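Local coordinates for dihydrodipicolinate synthase (Oceanobacillus iheyensis HTE831, PDB 3D0C), which probably catalyses the condensation of pyruvate with an aspartate-derived semialdehyde in the lysine biosynthesis pathway, at residues Phe12-Gly17 and Ile47-Pro52; Gly57-Leu62 and Ile88-Asp93; Lys145-Ser150 and Tyr168-Ile173; Val246-Leu251 and Val262-Ala267. The protein carries 1 engineered substitution. All coordinates share one frame; numbering follows the deposited sequence.

Contact 1: Phe12-Gly17 and Ile47-Pro52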
loop_
_atom_site.group_PDB
_atom_site.type_symbol
_atom_site.label_atom_id
_atom_site.label_comp_id
_atom_site.label_asym_id
_atom_site.label_seq_id
_atom_site.Cartn_x
_atom_site.Cartn_y
_atom_site.Cartn_z
ATOM N N PHE A 12 -20.617 10.849 -13.789
ATOM C CA PHE A 12 -20.231 10.801 -12.382
ATOM C C PHE A 12 -20.903 11.800 -11.446
ATOM O O PHE A 12 -20.577 11.868 -10.257
ATOM C CB PHE A 12 -18.711 10.895 -12.301
ATOM C CG PHE A 12 -18.024 9.856 -13.137
ATOM C CD1 PHE A 12 -17.987 8.529 -12.721
ATOM C CD2 PHE A 12 -17.484 10.188 -14.374
ATOM C CE1 PHE A 12 -17.431 7.547 -13.525
ATOM C CE2 PHE A 12 -16.924 9.214 -15.187
ATOM C CZ PHE A 12 -16.897 7.889 -14.763
ATOM N N SER A 13 -21.855 12.562 -11.980
ATOM C CA SER A 13 -22.593 13.524 -11.167
ATOM C C SER A 13 -23.703 12.749 -10.476
ATOM O O SER A 13 -24.888 12.978 -10.726
ATOM C CB SER A 13 -23.198 14.625 -12.046
ATOM O OG SER A 13 -22.170 15.426 -12.598
ATOM N N THR A 14 -23.309 11.826 -9.609
ATOM C CA THR A 14 -24.262 10.990 -8.890
ATOM C C THR A 14 -23.466 10.209 -7.846
ATOM O O THR A 14 -22.332 10.568 -7.528
ATOM C CB THR A 14 -24.940 9.991 -9.860
ATOM O OG1 THR A 14 -25.987 9.273 -9.187
ATOM C CG2 THR A 14 -23.913 9.004 -10.385
ATOM N N ILE A 15 -24.056 9.148 -7.309
ATOM C CA ILE A 15 -23.347 8.335 -6.330
ATOM C C ILE A 15 -22.575 7.220 -7.038
ATOM O O ILE A 15 -23.122 6.517 -7.888
ATOM C CB ILE A 15 -24.323 7.681 -5.320
ATOM C CG1 ILE A 15 -24.980 8.759 -4.448
ATOM C CG2 ILE A 15 -23.579 6.643 -4.470
ATOM C CD1 ILE A 15 -25.941 8.211 -3.398
ATOM N N SER A 16 -21.290 7.091 -6.716
ATOM C CA SER A 16 -20.469 6.027 -7.278
ATOM C C SER A 16 -20.469 4.954 -6.200
ATOM O O SER A 16 -19.800 5.098 -5.170
ATOM C CB SER A 16 -19.031 6.502 -7.528
ATOM O OG SER A 16 -18.926 7.208 -8.755
ATOM N N GLY A 17 -21.229 3.888 -6.432
ATOM C CA GLY A 17 -21.315 2.817 -5.459
ATOM C C GLY A 17 -20.181 1.823 -5.575
ATOM O O GLY A 17 -19.892 1.322 -6.664
ATOM N N ILE A 47 -28.427 2.733 -8.105
ATOM C CA ILE A 47 -27.027 3.035 -8.416
ATOM C C ILE A 47 -26.786 3.115 -9.923
ATOM O O ILE A 47 -27.102 2.180 -10.655
ATOM C CB ILE A 47 -26.074 1.987 -7.824
ATOM C CG1 ILE A 47 -26.207 1.953 -6.300
ATOM C CG2 ILE A 47 -24.650 2.300 -8.256
ATOM C CD1 ILE A 47 -25.798 3.241 -5.603
ATOM N N GLU A 48 -26.217 4.236 -10.369
ATOM C CA GLU A 48 -25.925 4.484 -11.787
ATOM C C GLU A 48 -24.465 4.220 -12.151
ATOM O O GLU A 48 -24.123 4.067 -13.328
ATOM C CB GLU A 48 -26.260 5.938 -12.143
ATOM C CG GLU A 48 -27.732 6.296 -11.991
ATOM C CD GLU A 48 -28.005 7.783 -12.157
ATOM O OE1 GLU A 48 -27.210 8.476 -12.833
ATOM O OE2 GLU A 48 -29.028 8.255 -11.619
ATOM N N VAL A 49 -23.611 4.205 -11.131
ATOM C CA VAL A 49 -22.185 3.968 -11.302
ATOM C C VAL A 49 -21.754 2.948 -10.251
ATOM O O VAL A 49 -21.944 3.145 -9.050
ATOM C CB VAL A 49 -21.387 5.280 -11.125
ATOM C CG1 VAL A 49 -19.889 5.022 -11.283
ATOM C CG2 VAL A 49 -21.858 6.298 -12.141
ATOM N N ILE A 50 -21.200 1.835 -10.705
ATOM C CA ILE A 50 -20.769 0.800 -9.782
ATOM C C ILE A 50 -19.266 0.623 -9.953
ATOM O O ILE A 50 -18.743 0.705 -11.063
ATOM C CB ILE A 50 -21.528 -0.530 -10.042
ATOM C CG1 ILE A 50 -21.157 -1.562 -8.974
ATOM C CG2 ILE A 50 -21.220 -1.048 -11.441
ATOM C CD1 ILE A 50 -22.002 -2.823 -9.005
ATOM N N VAL A 51 -18.567 0.388 -8.849
ATOM C CA VAL A 51 -17.124 0.266 -8.918
ATOM C C VAL A 51 -16.553 -1.045 -8.403
ATOM O O VAL A 51 -16.215 -1.153 -7.225
ATOM C CB VAL A 51 -16.449 1.414 -8.134
ATOM C CG1 VAL A 51 -14.943 1.377 -8.359
ATOM C CG2 VAL A 51 -17.040 2.762 -8.557
ATOM N N PRO A 52 -16.439 -2.064 -9.277
ATOM C CA PRO A 52 -15.880 -3.341 -8.826
ATOM C C PRO A 52 -14.379 -3.158 -8.576
ATOM O O PRO A 52 -13.735 -2.321 -9.214
ATOM C CB PRO A 52 -16.179 -4.283 -9.989
ATOM C CG PRO A 52 -16.110 -3.378 -11.183
ATOM C CD PRO A 52 -16.839 -2.131 -10.693
HETATM O O HOH W 1 -25.738 6.224 -8.627
HETATM O O HOH W 2 -28.382 10.050 -9.703
#

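Contact 2: Gly57-Leu62 and Ile88-Asp93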
loop_
_atom_site.group_PDB
_atom_site.type_symbol
_atom_site.label_atom_id
_atom_site.label_comp_id
_atom_site.label_asym_id
_atom_site.label_seq_id
_atom_site.Cartn_x
_atom_site.Cartn_y
_atom_site.Cartn_z
ATOM N N GLY A 57 -14.465 -3.518 -1.892
ATOM C CA GLY A 57 -14.554 -4.861 -2.431
ATOM C C GLY A 57 -13.339 -5.689 -2.051
ATOM O O GLY A 57 -13.112 -6.758 -2.615
ATOM N N GLU A 58 -12.550 -5.183 -1.105
ATOM C CA GLU A 58 -11.347 -5.871 -0.632
ATOM C C GLU A 58 -10.421 -6.277 -1.778
ATOM O O GLU A 58 -9.882 -7.385 -1.820
ATOM C CB GLU A 58 -11.744 -7.082 0.227
ATOM C CG GLU A 58 -12.505 -6.667 1.481
ATOM C CD GLU A 58 -13.008 -7.836 2.312
ATOM O OE1 GLU A 58 -12.193 -8.487 2.996
ATOM O OE2 GLU A 58 -14.228 -8.104 2.278
ATOM N N PHE A 59 -10.233 -5.337 -2.700
ATOM C CA PHE A 59 -9.381 -5.518 -3.864
ATOM C C PHE A 59 -8.027 -6.122 -3.515
ATOM O O PHE A 59 -7.592 -7.091 -4.142
ATOM C CB PHE A 59 -9.168 -4.164 -4.554
ATOM C CG PHE A 59 -8.158 -4.196 -5.667
ATOM C CD1 PHE A 59 -8.364 -4.986 -6.790
ATOM C CD2 PHE A 59 -7.008 -3.414 -5.598
ATOM C CE1 PHE A 59 -7.438 -5.001 -7.832
ATOM C CE2 PHE A 59 -6.075 -3.420 -6.636
ATOM C CZ PHE A 59 -6.292 -4.217 -7.754
ATOM N N TYR A 60 -7.359 -5.550 -2.517
ATOM C CA TYR A 60 -6.039 -6.038 -2.136
ATOM C C TYR A 60 -5.986 -7.418 -1.470
ATOM O O TYR A 60 -4.906 -7.967 -1.282
ATOM C CB TYR A 60 -5.328 -4.989 -1.271
ATOM C CG TYR A 60 -4.915 -3.772 -2.072
ATOM C CD1 TYR A 60 -3.979 -3.879 -3.105
ATOM C CD2 TYR A 60 -5.483 -2.521 -1.826
ATOM C CE1 TYR A 60 -3.619 -2.769 -3.873
ATOM C CE2 TYR A 60 -5.129 -1.405 -2.589
ATOM C CZ TYR A 60 -4.200 -1.535 -3.609
ATOM O OH TYR A 60 -3.848 -0.438 -4.358
ATOM N N ALA A 61 -7.143 -7.982 -1.126
ATOM C CA ALA A 61 -7.183 -9.310 -0.511
ATOM C C ALA A 61 -7.424 -10.371 -1.588
ATOM O O ALA A 61 -7.527 -11.571 -1.291
ATOM C CB ALA A 61 -8.287 -9.374 0.534
ATOM N N LEU A 62 -7.520 -9.911 -2.834
ATOM C CA LEU A 62 -7.758 -10.782 -3.981
ATOM C C LEU A 62 -6.480 -10.997 -4.776
ATOM O O LEU A 62 -5.632 -10.102 -4.853
ATOM C CB LEU A 62 -8.799 -10.151 -4.913
ATOM C CG LEU A 62 -10.153 -9.719 -4.342
ATOM C CD1 LEU A 62 -10.977 -9.083 -5.442
ATOM C CD2 LEU A 62 -10.884 -10.925 -3.755
ATOM N N ILE A 88 -7.999 -0.714 -10.652
ATOM C CA ILE A 88 -6.720 -1.316 -11.006
ATOM C C ILE A 88 -5.618 -0.706 -10.137
ATOM O O ILE A 88 -5.781 0.381 -9.580
ATOM C CB ILE A 88 -6.373 -1.083 -12.506
ATOM C CG1 ILE A 88 -6.293 0.416 -12.807
ATOM C CG2 ILE A 88 -7.446 -1.726 -13.392
ATOM C CD1 ILE A 88 -5.876 0.741 -14.237
ATOM N N GLY A 89 -4.502 -1.417 -10.023
ATOM C CA GLY A 89 -3.400 -0.932 -9.218
ATOM C C GLY A 89 -2.123 -1.727 -9.444
ATOM O O GLY A 89 -1.969 -2.406 -10.463
ATOM N N TYR A 90 -1.206 -1.614 -8.489
ATOM C CA TYR A 90 0.077 -2.298 -8.511
ATOM C C TYR A 90 1.063 -1.634 -9.476
ATOM O O TYR A 90 0.938 -0.438 -9.770
ATOM C CB TYR A 90 -0.132 -3.782 -8.851
ATOM C CG TYR A 90 -1.057 -4.505 -7.877
ATOM C CD1 TYR A 90 -0.760 -4.560 -6.513
ATOM C CD2 TYR A 90 -2.218 -5.153 -8.321
ATOM C CE1 TYR A 90 -1.593 -5.246 -5.609
ATOM C CE2 TYR A 90 -3.057 -5.843 -7.425
ATOM C CZ TYR A 90 -2.738 -5.887 -6.075
ATOM O OH TYR A 90 -3.549 -6.586 -5.202
ATOM N N SER A 91 2.046 -2.396 -9.949
ATOM C CA SER A 91 3.060 -1.860 -10.868
ATOM C C SER A 91 2.415 -1.399 -12.181
ATOM O O SER A 91 1.325 -1.844 -12.529
ATOM C CB SER A 91 4.114 -2.926 -11.162
ATOM O OG SER A 91 3.624 -3.883 -12.096
ATOM N N VAL A 92 3.096 -0.530 -12.920
ATOM C CA VAL A 92 2.540 -0.021 -14.165
ATOM C C VAL A 92 2.018 -1.108 -15.104
ATOM O O VAL A 92 0.892 -1.008 -15.592
ATOM C CB VAL A 92 3.566 0.852 -14.927
ATOM C CG1 VAL A 92 2.986 1.282 -16.267
ATOM C CG2 VAL A 92 3.911 2.077 -14.091
ATOM N N ASP A 93 2.830 -2.133 -15.357
ATOM C CA ASP A 93 2.443 -3.220 -16.254
ATOM C C ASP A 93 1.296 -4.055 -15.705
ATOM O O ASP A 93 0.464 -4.568 -16.457
ATOM C CB ASP A 93 3.650 -4.125 -16.534
ATOM C CG ASP A 93 4.638 -3.501 -17.511
ATOM O OD1 ASP A 93 4.478 -2.313 -17.848
ATOM O OD2 ASP A 93 5.575 -4.206 -17.933
HETATM O O HOH W 3 -5.684 -7.691 -6.066
HETATM O O HOH W 4 -1.777 0.189 -6.225
HETATM O O HOH W 5 -2.558 -7.343 -2.726
#

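Contact 3: Lys145-Ser150 and Tyr168-Ile173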
loop_
_atom_site.group_PDB
_atom_site.type_symbol
_atom_site.label_atom_id
_atom_site.label_comp_id
_atom_site.label_asym_id
_atom_site.label_seq_id
_atom_site.Cartn_x
_atom_site.Cartn_y
_atom_site.Cartn_z
ATOM N N LYS A 145 -5.494 10.263 -2.770
ATOM C CA LYS A 145 -5.616 10.349 -1.321
ATOM C C LYS A 145 -4.334 10.624 -0.536
ATOM O O LYS A 145 -4.364 10.647 0.694
ATOM C CB LYS A 145 -6.228 9.049 -0.800
ATOM C CG LYS A 145 -5.273 7.870 -0.901
ATOM C CD LYS A 145 -5.960 6.547 -0.591
ATOM C CE LYS A 145 -6.579 6.533 0.798
ATOM N NZ LYS A 145 -7.430 5.322 1.006
ATOM N N ASP A 146 -3.219 10.819 -1.231
ATOM C CA ASP A 146 -1.928 11.062 -0.577
ATOM C C ASP A 146 -1.704 12.562 -0.414
ATOM O O ASP A 146 -1.352 13.241 -1.373
ATOM C CB ASP A 146 -0.805 10.461 -1.439
ATOM C CG ASP A 146 0.573 10.517 -0.769
ATOM O OD1 ASP A 146 0.765 11.266 0.214
ATOM O OD2 ASP A 146 1.481 9.808 -1.255
ATOM N N ALA A 147 -1.908 13.075 0.796
ATOM C CA ALA A 147 -1.727 14.500 1.047
ATOM C C ALA A 147 -0.296 14.976 0.780
ATOM O O ALA A 147 -0.064 16.171 0.588
ATOM C CB ALA A 147 -2.131 14.835 2.489
ATOM N N HIS A 148 0.657 14.045 0.756
ATOM C CA HIS A 148 2.060 14.383 0.522
ATOM C C HIS A 148 2.364 14.702 -0.934
ATOM O O HIS A 148 3.442 15.208 -1.254
ATOM C CB HIS A 148 2.963 13.246 1.004
ATOM C CG HIS A 148 2.980 13.090 2.490
ATOM N ND1 HIS A 148 3.630 13.976 3.322
ATOM C CD2 HIS A 148 2.392 12.177 3.299
ATOM C CE1 HIS A 148 3.440 13.618 4.579
ATOM N NE2 HIS A 148 2.692 12.529 4.593
ATOM N N LEU A 149 1.421 14.392 -1.817
ATOM C CA LEU A 149 1.589 14.684 -3.233
ATOM C C LEU A 149 0.886 16.000 -3.520
ATOM O O LEU A 149 -0.142 16.315 -2.918
ATOM C CB LEU A 149 0.983 13.581 -4.099
ATOM C CG LEU A 149 1.702 12.235 -4.027
ATOM C CD1 LEU A 149 1.029 11.250 -4.975
ATOM C CD2 LEU A 149 3.179 12.428 -4.384
ATOM N N SER A 150 1.445 16.768 -4.443
ATOM C CA SER A 150 0.875 18.050 -4.795
ATOM C C SER A 150 -0.331 17.933 -5.712
ATOM O O SER A 150 -0.396 17.050 -6.585
ATOM C CB SER A 150 1.945 18.911 -5.471
ATOM O OG SER A 150 1.393 20.111 -5.979
ATOM N N TYR A 168 -11.337 12.599 -5.344
ATOM C CA TYR A 168 -10.483 13.316 -4.401
ATOM C C TYR A 168 -10.755 12.827 -2.986
ATOM O O TYR A 168 -11.854 13.008 -2.459
ATOM C CB TYR A 168 -10.736 14.825 -4.488
ATOM C CG TYR A 168 -9.568 15.659 -3.998
ATOM C CD1 TYR A 168 -8.467 15.897 -4.824
ATOM C CD2 TYR A 168 -9.543 16.178 -2.703
ATOM C CE1 TYR A 168 -7.370 16.628 -4.373
ATOM C CE2 TYR A 168 -8.445 16.909 -2.239
ATOM C CZ TYR A 168 -7.363 17.128 -3.081
ATOM O OH TYR A 168 -6.272 17.840 -2.636
ATOM N N ALA A 169 -9.749 12.224 -2.366
ATOM C CA ALA A 169 -9.916 11.677 -1.028
ATOM C C ALA A 169 -9.036 12.276 0.058
ATOM O O ALA A 169 -8.723 11.602 1.034
ATOM C CB ALA A 169 -9.731 10.149 -1.069
ATOM N N ILE A 170 -8.627 13.529 -0.110
ATOM C CA ILE A 170 -7.831 14.207 0.911
ATOM C C ILE A 170 -8.826 15.154 1.601
ATOM O O ILE A 170 -9.325 16.085 0.969
ATOM C CB ILE A 170 -6.678 15.017 0.273
ATOM C CG1 ILE A 170 -5.700 14.057 -0.421
ATOM C CG2 ILE A 170 -5.961 15.844 1.340
ATOM C CD1 ILE A 170 -4.581 14.746 -1.205
ATOM N N ASN A 171 -9.130 14.911 2.876
ATOM C CA ASN A 171 -10.100 15.753 3.569
ATOM C C ASN A 171 -9.579 17.115 4.007
ATOM O O ASN A 171 -9.651 17.495 5.176
ATOM C CB ASN A 171 -10.721 14.992 4.745
ATOM C CG ASN A 171 -11.566 13.815 4.280
ATOM O OD1 ASN A 171 -12.234 13.890 3.240
ATOM N ND2 ASN A 171 -11.550 12.729 5.045
ATOM N N ASP A 172 -9.071 17.858 3.031
ATOM C CA ASP A 172 -8.536 19.198 3.251
ATOM C C ASP A 172 -9.414 20.076 2.368
ATOM O O ASP A 172 -9.199 20.171 1.158
ATOM C CB ASP A 172 -7.075 19.247 2.794
ATOM C CG ASP A 172 -6.432 20.610 2.999
ATOM O OD1 ASP A 172 -7.140 21.633 2.887
ATOM O OD2 ASP A 172 -5.206 20.656 3.247
ATOM N N ILE A 173 -10.408 20.712 2.984
ATOM C CA ILE A 173 -11.351 21.531 2.244
ATOM C C ILE A 173 -10.712 22.708 1.528
ATOM O O ILE A 173 -11.248 23.169 0.518
ATOM C CB ILE A 173 -12.518 22.012 3.160
ATOM C CG1 ILE A 173 -13.734 22.323 2.299
ATOM C CG2 ILE A 173 -12.115 23.230 3.973
ATOM C CD1 ILE A 173 -14.367 21.091 1.706
#

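Contact 4: Val246-Leu251 and Val262-Ala267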
loop_
_atom_site.group_PDB
_atom_site.type_symbol
_atom_site.label_atom_id
_atom_site.label_comp_id
_atom_site.label_asym_id
_atom_site.label_seq_id
_atom_site.Cartn_x
_atom_site.Cartn_y
_atom_site.Cartn_z
ATOM N N VAL A 246 -23.573 9.878 9.546
ATOM C CA VAL A 246 -22.228 10.063 10.085
ATOM C C VAL A 246 -21.828 8.968 11.080
ATOM O O VAL A 246 -20.700 8.471 11.040
ATOM C CB VAL A 246 -22.081 11.451 10.748
ATOM C CG1 VAL A 246 -20.848 11.484 11.642
ATOM C CG2 VAL A 246 -21.953 12.524 9.667
ATOM N N PRO A 247 -22.747 8.570 11.981
ATOM C CA PRO A 247 -22.444 7.525 12.970
ATOM C C PRO A 247 -21.946 6.225 12.329
ATOM O O PRO A 247 -21.101 5.528 12.893
ATOM C CB PRO A 247 -23.779 7.337 13.689
ATOM C CG PRO A 247 -24.379 8.720 13.627
ATOM C CD PRO A 247 -24.111 9.094 12.186
ATOM N N PHE A 248 -22.486 5.910 11.155
ATOM C CA PHE A 248 -22.113 4.706 10.406
ATOM C C PHE A 248 -20.695 4.873 9.853
ATOM O O PHE A 248 -19.851 3.984 9.975
ATOM C CB PHE A 248 -23.094 4.490 9.247
ATOM C CG PHE A 248 -22.906 3.180 8.513
ATOM C CD1 PHE A 248 -23.439 1.997 9.019
ATOM C CD2 PHE A 248 -22.196 3.132 7.314
ATOM C CE1 PHE A 248 -23.271 0.786 8.341
ATOM C CE2 PHE A 248 -22.022 1.927 6.631
ATOM C CZ PHE A 248 -22.561 0.755 7.146
ATOM N N GLU A 249 -20.444 6.022 9.236
ATOM C CA GLU A 249 -19.134 6.302 8.672
ATOM C C GLU A 249 -18.089 6.396 9.768
ATOM O O GLU A 249 -16.947 5.992 9.571
ATOM C CB GLU A 249 -19.182 7.588 7.839
ATOM C CG GLU A 249 -20.080 7.454 6.616
ATOM C CD GLU A 249 -19.572 6.407 5.628
ATOM O OE1 GLU A 249 -18.560 6.667 4.949
ATOM O OE2 GLU A 249 -20.179 5.320 5.536
ATOM N N ASP A 250 -18.467 6.909 10.934
ATOM C CA ASP A 250 -17.499 6.991 12.023
ATOM C C ASP A 250 -17.113 5.587 12.501
ATOM O O ASP A 250 -15.951 5.331 12.812
ATOM C CB ASP A 250 -18.043 7.832 13.183
ATOM C CG ASP A 250 -17.973 9.323 12.896
ATOM O OD1 ASP A 250 -17.217 9.721 11.979
ATOM O OD2 ASP A 250 -18.659 10.099 13.588
ATOM N N LEU A 251 -18.079 4.677 12.562
ATOM C CA LEU A 251 -17.764 3.310 12.975
ATOM C C LEU A 251 -16.784 2.697 11.981
ATOM O O LEU A 251 -15.838 2.012 12.370
ATOM C CB LEU A 251 -19.022 2.440 13.022
ATOM C CG LEU A 251 -19.900 2.555 14.272
ATOM C CD1 LEU A 251 -21.198 1.765 14.082
ATOM C CD2 LEU A 251 -19.123 2.034 15.472
ATOM N N VAL A 262 -15.623 -4.472 7.321
ATOM C CA VAL A 262 -16.272 -5.384 8.260
ATOM C C VAL A 262 -17.555 -4.783 8.828
ATOM O O VAL A 262 -18.507 -5.506 9.125
ATOM C CB VAL A 262 -15.308 -5.798 9.407
ATOM C CG1 VAL A 262 -14.785 -4.578 10.120
ATOM C CG2 VAL A 262 -16.021 -6.739 10.381
ATOM N N ILE A 263 -17.592 -3.459 8.966
ATOM C CA ILE A 263 -18.792 -2.798 9.469
ATOM C C ILE A 263 -19.939 -2.998 8.474
ATOM O O ILE A 263 -21.078 -3.278 8.864
ATOM C CB ILE A 263 -18.555 -1.280 9.676
ATOM C CG1 ILE A 263 -17.851 -1.041 11.016
ATOM C CG2 ILE A 263 -19.881 -0.525 9.609
ATOM C CD1 ILE A 263 -18.725 -1.315 12.239
ATOM N N ILE A 264 -19.632 -2.858 7.190
ATOM C CA ILE A 264 -20.632 -3.021 6.145
ATOM C C ILE A 264 -21.152 -4.459 6.062
ATOM O O ILE A 264 -22.361 -4.673 5.967
ATOM C CB ILE A 264 -20.066 -2.607 4.761
ATOM C CG1 ILE A 264 -19.824 -1.096 4.722
ATOM C CG2 ILE A 264 -21.023 -3.002 3.665
ATOM C CD1 ILE A 264 -19.206 -0.617 3.423
ATOM N N LYS A 265 -20.248 -5.436 6.099
ATOM C CA LYS A 265 -20.655 -6.839 6.015
ATOM C C LYS A 265 -21.441 -7.310 7.237
ATOM O O LYS A 265 -22.423 -8.034 7.098
ATOM C CB LYS A 265 -19.439 -7.745 5.774
ATOM C CG LYS A 265 -18.896 -7.637 4.353
ATOM C CD LYS A 265 -17.812 -8.666 4.042
ATOM C CE LYS A 265 -17.438 -8.618 2.560
ATOM N NZ LYS A 265 -16.359 -9.566 2.183
ATOM N N GLU A 266 -21.032 -6.898 8.433
ATOM C CA GLU A 266 -21.772 -7.317 9.609
ATOM C C GLU A 266 -23.138 -6.645 9.608
ATOM O O GLU A 266 -24.127 -7.236 10.038
ATOM C CB GLU A 266 -20.991 -6.999 10.886
ATOM C CG GLU A 266 -19.834 -7.957 11.101
ATOM C CD GLU A 266 -19.456 -8.119 12.560
ATOM O OE1 GLU A 266 -20.349 -8.000 13.428
ATOM O OE2 GLU A 266 -18.269 -8.391 12.837
ATOM N N ALA A 267 -23.199 -5.417 9.098
ATOM C CA ALA A 267 -24.462 -4.686 9.029
ATOM C C ALA A 267 -25.408 -5.387 8.062
ATOM O O ALA A 267 -26.591 -5.570 8.359
ATOM C CB ALA A 267 -24.222 -3.241 8.565
#

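Contact 1: Phe12-Gly17 and Ile47-Pro52
Gly17 and Ile50 pair in parallel, joining the strands of the beta-alpha-beta unit 15-17, 32-44 and 49-50, with Gly17 held through both its peptide N and its carbonyl O: its N donates to Val49 O at 2.8 Å, and its O accepts from Val51 N at 2.7 Å. The CA of Ile50 adds a C-H contact to the same oxygen. Glycine suits this place, since a CB on it would press tightly against CG2 of Ile47. On the face shared by Ser16 and Val49, CG1 of Val49, anti to its backbone N (chi1 179°), lies 3.5 Å from Ser16 OG and meets CE1 of the Phe12 ring at 4.2 Å, while its CG2 touches Thr14 CG2 at 3.8 Å. Thr14 thus turns its methyl to the valine and its hydroxyl to water. One water joins Thr14 OG1, Ile15 O and Glu48 N; a second bridges Thr14 OG1, 2.6 Å away, to Glu48 OE2. A valine in place of Thr14 would probably leave both waters without their hydroxyl partner and the Glu48 carboxylate without its bridge. Ser16 also bonds through its backbone to Phe211 and Ser213, closing the barrel, and its side chain lies near Lys167, the predicted Schiff-base lysine. Paired peptides and apolar branches therefore form the barrel wall beside the probable active site, whereas water mediates the polar link at the strands' entry.

Contact 2: Gly57-Leu62 and Ile88-Asp93
Phe59 holds its CG anti to the backbone N (chi1 172°), whereas Tyr60 and Tyr90 have theirs anti to the carbonyl carbon, and these settings gather the three rings into an aromatic cluster. Phe59 and Tyr90 reach for each other tip to tip, CZ of Phe59 lying 3.6 Å from CE2 of Tyr90. Their planes are inclined at 35°, an oblique pairing. Tyr60 instead lies alongside Tyr90, pointing the opposite way, and turns its edge to that ring's face, an offset edge-to-face pair with centroids 5.5 Å apart; its CE1 approaches Tyr90 CE1 to 3.6 Å. Gly89 N, 4.0 Å from Phe59 CZ, is buried here with no hydrogen-bond partner in the model.

Tyrosine suits position 90 because its ring packs while its hydroxyl stays hydrated. Tyr90 OH donates to a water 2.6 Å away that in turn donates to Phe59 O and Leu62 O; a second water donates both to this hydroxyl and to Tyr60 O. A further water accepts from Tyr90 N and bonds Tyr60 OH. Phe59 also stacks on His113, and Tyr90 meets Tyr90 of the second subunit with the ring planes roughly perpendicular, so the cluster extends to the subunit interface. The segments have no direct hydrogen bond between them: aromatic surfaces join the short 3-10 turn to the approach of helix 92-104, and waters satisfy the Tyr90 phenol and the carbonyls of Phe59, Tyr60 and Leu62.

Contact 3: Lys145-Ser150 and Tyr168-Ile173
Lys145 and Ala169 bring the two backbones together, their CA atoms 4.5 Å apart, where the loops that leave strands 140-144 and 163-168 run side by side before parting. Asp146 to Leu149 then fold into a type I turn, whose start is also an Asx turn: Asp146 OD1 accepts from His148 N at 2.8 Å, met from above the carboxylate plane. At the near end CB of Lys145 touches CB of Ala169 at 3.7 Å, and a small alanine suits so close a passage of the chains.

Ile170 carries most of the contact. Its CG1, anti to the carbonyl carbon (chi1 -64°), lies 3.7 Å from Lys145 C, and the extended second torsion sends CD1 onward to the turn, where it comes within 3.6 Å of both Asp146 O and Ala147 CA. The other branch, CG2, faces Ala147 CB at 4.1 Å, so the longer arm runs from Lys145 to the turn and both branches end on Ala147. An alanine in place of Ile170 would probably open a gap against Lys145 and the turn, leaving Ala147 without its apolar partner.

The polar links lead to residues around the patch. Lys145 NZ leads away to bond Tyr143 OH, the predicted proton donor/acceptor, while Arg175 of helix 173-182 donates NH1 to Ala147 O and NH2 to Leu149 O. No hydrogen bond joins the segments themselves; van der Waals packing holds together two beta-alpha loops beside the probable catalytic residues, with polar links to the surrounding chain.

Contact 4: Val246-Leu251 and Val262-Ala267
Phe248 and Ile263 lie alongside each other, pointing opposite ways, and the isoleucine lays its CG2 methyl over one face of the phenylalanine ring. This is a CH-pi contact: CG2 of Ile263 sits 4.2 Å from the centroid of the Phe248 ring, 27° off its normal. The ring reaches across because its CG is anti to the backbone N (chi1 -173°). Its rim meets two further side chains of the other helix, with Ala267 CB near CE1 at 4.1 Å and Ile264 CG1 equally close to CZ, both near the ring plane. The side chains of Phe248 and Ile264 run nearly perpendicular. A flat, wide phenylalanine can thus touch three residues at once, while the short alanine admits the ring's edge.

One turn further on, Leu251 meets the second arm of Ile263: its CB lies 3.8 Å from CD1 of that isoleucine. Branching at CB lets Ile263 serve both partners, CG2 for the ring and CD1 for the leucine.

The axes of the two helical segments pass 10.4 Å apart at 121°, and this apolar contact joins consecutive helices, 235-257 and 260-270, across the short connection between them. Helix 287-303 packs alongside, with Leu296 on Phe248 and Leu293 on Glu266. On the barrel side, Ile264 touches Thr56, predicted to bind pyruvate, so these helices stand next to the loop that follows strand 49-50.

In the fold
Contacts 1, 2 and 4 are buried, whereas contact 3 is a surface contact. Contact 1 belongs to the barrel wall and relies on paired peptides; the others lie in the loops at the strand ends or in the surrounding helices and lack direct hydrogen bonds between their segments. Contact 2 is aromatic and hydrated and meets the second subunit, contact 3 is aliphatic packing between two beta-alpha loops, and contact 4 joins two helices later in the chain than the last strand. Strand 49-50 of contact 1 leads into 57-62 of contact 2. Contacts 2 and 4 touch directly through the salt bridge of Glu58 OE2 with Lys265 NZ, at 2.6 Å, tying that loop to helix 260-270.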